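Local coordinates for protein phosphoglycolate phosphatase (Thermoplasma acidophilum, PDB 1KYT) that catalyses the magnesium-dependent dephosphorylation of 2-phosphoglycolate to glycolate and, less efficiently, releases phosphate from inorganic pyrophosphate, at residues L167-I172 with Q186-K191. The protein carries 1 engineered substitution. Numbering follows the deposited sequence.
Sequences LEYDEI and QLPVRK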
ATOM      1  N   LEU A 167       1.835  16.712  -7.688  1.00 17.27           N
ATOM      2  CA  LEU A 167       1.161  16.094  -8.813  1.00 18.19           C
ATOM      3  C   LEU A 167      -0.107  15.364  -8.384  1.00 18.21           C
ATOM      4  O   LEU A 167      -0.346  15.132  -7.198  1.00 19.95           O
ATOM      5  CB  LEU A 167       2.096  15.090  -9.494  1.00 22.46           C
ATOM      6  CG  LEU A 167       3.410  15.616 -10.083  1.00 24.38           C
ATOM      7  CD1 LEU A 167       4.203  14.461 -10.700  1.00 26.66           C
ATOM      8  CD2 LEU A 167       3.110  16.672 -11.129  1.00 24.43           C
ATOM      9  N   GLU A 168      -0.925  15.038  -9.373  1.00 16.87           N
ATOM     10  CA  GLU A 168      -2.132  14.262  -9.157  1.00 16.81           C
ATOM     11  C   GLU A 168      -1.608  12.881  -9.509  1.00 14.76           C
ATOM     12  O   GLU A 168      -0.655  12.771 -10.280  1.00 12.80           O
ATOM     13  CB  GLU A 168      -3.218  14.670 -10.149  1.00 25.15           C
ATOM     14  CG  GLU A 168      -3.685  16.109 -10.014  1.00 33.23           C
ATOM     15  CD  GLU A 168      -4.303  16.394  -8.658  1.00 39.47           C
ATOM     16  OE1 GLU A 168      -5.153  15.592  -8.208  1.00 44.90           O
ATOM     17  OE2 GLU A 168      -3.946  17.423  -8.045  1.00 45.64           O
ATOM     18  N   TYR A 169      -2.192  11.837  -8.936  1.00 13.50           N
ATOM     19  CA  TYR A 169      -1.761  10.477  -9.241  1.00 14.73           C
ATOM     20  C   TYR A 169      -1.765  10.190 -10.744  1.00 15.54           C
ATOM     21  O   TYR A 169      -0.871   9.519 -11.257  1.00 15.58           O
ATOM     22  CB  TYR A 169      -2.678   9.459  -8.554  1.00 12.30           C
ATOM     23  CG  TYR A 169      -2.362   9.206  -7.101  1.00 11.21           C
ATOM     24  CD1 TYR A 169      -1.117   8.715  -6.715  1.00 13.34           C
ATOM     25  CD2 TYR A 169      -3.320   9.420  -6.112  1.00 10.27           C
ATOM     26  CE1 TYR A 169      -0.834   8.436  -5.369  1.00 13.02           C
ATOM     27  CE2 TYR A 169      -3.053   9.149  -4.771  1.00 11.95           C
ATOM     28  CZ  TYR A 169      -1.810   8.655  -4.408  1.00 13.10           C
ATOM     29  OH  TYR A 169      -1.555   8.371  -3.085  1.00 12.14           O
ATOM     30  N   ASP A 170      -2.771  10.691 -11.451  1.00 15.77           N
ATOM     31  CA  ASP A 170      -2.848  10.427 -12.876  1.00 18.94           C
ATOM     32  C   ASP A 170      -1.829  11.171 -13.721  1.00 17.44           C
ATOM     33  O   ASP A 170      -1.836  11.050 -14.938  1.00 17.23           O
ATOM     34  CB  ASP A 170      -4.247  10.693 -13.423  1.00 20.60           C
ATOM     35  CG  ASP A 170      -4.487   9.972 -14.735  1.00 24.93           C
ATOM     36  OD1 ASP A 170      -5.204  10.510 -15.601  1.00 29.46           O
ATOM     37  OD2 ASP A 170      -3.952   8.851 -14.900  1.00 27.67           O
ATOM     38  N   GLU A 171      -0.959  11.953 -13.077  1.00 16.70           N
ATOM     39  CA  GLU A 171       0.100  12.649 -13.798  1.00 13.81           C
ATOM     40  C   GLU A 171       1.373  11.825 -13.619  1.00 13.76           C
ATOM     41  O   GLU A 171       2.434  12.173 -14.128  1.00 10.98           O
ATOM     42  CB  GLU A 171       0.312  14.053 -13.229  1.00 16.34           C
ATOM     43  CG  GLU A 171      -0.871  14.978 -13.444  1.00 18.31           C
ATOM     44  CD  GLU A 171      -0.646  16.351 -12.862  1.00 17.32           C
ATOM     45  OE1 GLU A 171      -0.506  16.471 -11.627  1.00 19.41           O
ATOM     46  OE2 GLU A 171      -0.605  17.318 -13.646  1.00 23.86           O
ATOM     47  N   ILE A 172       1.246  10.723 -12.888  1.00 13.52           N
ATOM     48  CA  ILE A 172       2.378   9.851 -12.605  1.00 12.67           C
ATOM     49  C   ILE A 172       2.224   8.519 -13.307  1.00 12.94           C
ATOM     50  O   ILE A 172       1.148   7.918 -13.295  1.00  9.86           O
ATOM     51  CB  ILE A 172       2.518   9.565 -11.090  1.00 13.15           C
ATOM     52  CG1 ILE A 172       2.897  10.844 -10.342  1.00 13.65           C
ATOM     53  CG2 ILE A 172       3.563   8.441 -10.849  1.00 13.38           C
ATOM     54  CD1 ILE A 172       2.836  10.676  -8.845  1.00 11.39           C
ATOM     55  N   GLN A 186      -0.720  -0.564  -7.181  1.00 15.44           N
ATOM     56  CA  GLN A 186      -2.057  -0.502  -6.623  1.00 12.62           C
ATOM     57  C   GLN A 186      -2.482   0.934  -6.327  1.00 12.58           C
ATOM     58  O   GLN A 186      -3.606   1.172  -5.895  1.00 15.87           O
ATOM     59  CB  GLN A 186      -2.175  -1.406  -5.384  1.00 13.58           C
ATOM     60  CG  GLN A 186      -1.162  -1.177  -4.269  1.00 16.80           C
ATOM     61  CD  GLN A 186      -1.588  -0.106  -3.265  1.00 19.16           C
ATOM     62  OE1 GLN A 186      -2.662  -0.190  -2.662  1.00 18.41           O
ATOM     63  NE2 GLN A 186      -0.733   0.893  -3.069  1.00 19.66           N
ATOM     64  N   LEU A 187      -1.586   1.892  -6.564  1.00 11.47           N
ATOM     65  CA  LEU A 187      -1.914   3.306  -6.373  1.00  9.81           C
ATOM     66  C   LEU A 187      -2.704   3.772  -7.595  1.00 10.98           C
ATOM     67  O   LEU A 187      -2.678   3.120  -8.633  1.00 11.76           O
ATOM     68  CB  LEU A 187      -0.647   4.157  -6.226  1.00 10.38           C
ATOM     69  CG  LEU A 187       0.238   3.888  -5.011  1.00 11.66           C
ATOM     70  CD1 LEU A 187       1.520   4.693  -5.133  1.00 11.79           C
ATOM     71  CD2 LEU A 187      -0.509   4.253  -3.737  1.00 10.58           C
ATOM     72  N   PRO A 188      -3.394   4.924  -7.502  1.00 10.61           N
ATOM     73  CA  PRO A 188      -4.195   5.453  -8.612  1.00 12.56           C
ATOM     74  C   PRO A 188      -3.391   6.103  -9.727  1.00 12.49           C
ATOM     75  O   PRO A 188      -3.885   6.985 -10.432  1.00 14.27           O
ATOM     76  CB  PRO A 188      -5.132   6.460  -7.924  1.00  9.36           C
ATOM     77  CG  PRO A 188      -5.029   6.120  -6.457  1.00  7.95           C
ATOM     78  CD  PRO A 188      -3.600   5.740  -6.303  1.00 10.73           C
ATOM     79  N   VAL A 189      -2.155   5.647  -9.895  1.00 12.39           N
ATOM     80  CA  VAL A 189      -1.268   6.180 -10.912  1.00 12.51           C
ATOM     81  C   VAL A 189      -1.485   5.503 -12.258  1.00 12.71           C
ATOM     82  O   VAL A 189      -2.274   4.560 -12.369  1.00 13.58           O
ATOM     83  CB  VAL A 189       0.186   5.957 -10.503  1.00 11.67           C
ATOM     84  CG1 VAL A 189       0.493   6.717  -9.232  1.00 12.80           C
ATOM     85  CG2 VAL A 189       0.421   4.448 -10.277  1.00 11.14           C
ATOM     86  N   ARG A 190      -0.788   5.992 -13.280  1.00 12.24           N
ATOM     87  CA  ARG A 190      -0.860   5.387 -14.604  1.00 11.69           C
ATOM     88  C   ARG A 190       0.161   4.249 -14.532  1.00 12.21           C
ATOM     89  O   ARG A 190       1.188   4.373 -13.861  1.00 11.64           O
ATOM     90  CB  ARG A 190      -0.466   6.378 -15.696  1.00 13.62           C
ATOM     91  CG  ARG A 190      -0.983   5.989 -17.072  1.00 15.03           C
ATOM     92  CD  ARG A 190      -2.495   6.183 -17.162  1.00 18.58           C
ATOM     93  NE  ARG A 190      -2.871   7.591 -17.025  1.00 19.21           N
ATOM     94  CZ  ARG A 190      -2.681   8.510 -17.967  1.00 20.63           C
ATOM     95  NH1 ARG A 190      -2.126   8.173 -19.117  1.00 21.36           N
ATOM     96  NH2 ARG A 190      -3.024   9.773 -17.752  1.00 21.55           N
ATOM     97  N   LYS A 191      -0.117   3.153 -15.232  1.00 12.00           N
ATOM     98  CA  LYS A 191       0.738   1.971 -15.180  1.00 10.85           C
ATOM     99  C   LYS A 191       1.105   1.360 -16.519  1.00 13.48           C
ATOM    100  O   LYS A 191       0.272   1.284 -17.428  1.00 11.47           O
ATOM    101  CB  LYS A 191       0.031   0.898 -14.354  1.00 12.42           C
ATOM    102  CG  LYS A 191      -0.327   1.310 -12.946  1.00 10.99           C
ATOM    103  CD  LYS A 191      -1.275   0.296 -12.334  1.00 17.27           C
ATOM    104  CE  LYS A 191      -2.595   0.918 -11.988  1.00 18.44           C
ATOM    105  NZ  LYS A 191      -2.443   1.818 -10.824  1.00 21.90           N
TER
HETATM  106  O   HOH W   1      -4.263   6.717 -12.931  1.00 22.47           O
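Parallel strands 172-175 and 190-193 of the HAD core sheet begin side by side here, where I172 meets R190 and the turn leading into the first strand packs on the loop leading into the second. R190 N donates to I172 O at 2.7 Å, and V189 CA makes a C-H...O contact with Y169 O. Over one face of the Y169 ring lies P188, its CD 3.6 Å from the centroid and 6° off the normal, a CH-pi contact, while V189 CG1 comes within 3.6 Å of Y169 CD1; Y169 OH hydrogen-bonds to OD1 of N159 in the same chain. On the polar side, the R190 chain, bent at chi2 (72°) and chi3 (64°), folds back into a side-on salt bridge with D170: NE reaches OD2 at 2.7 Å, in the guanidinium plane, and NH2 meets OD1 at 3.1 Å from above the carboxylate plane. A water also donates to D170 OD2, and H3 ND1 hydrogen-bonds to D170 OD1. A leucine in place of R190 would probably cost the D170 carboxylate its charged mate across the contact and both bonds from it. Such pairing of neighbouring parallel strands is characteristic of the Rossmann-like alpha/beta core of HAD hydrolases.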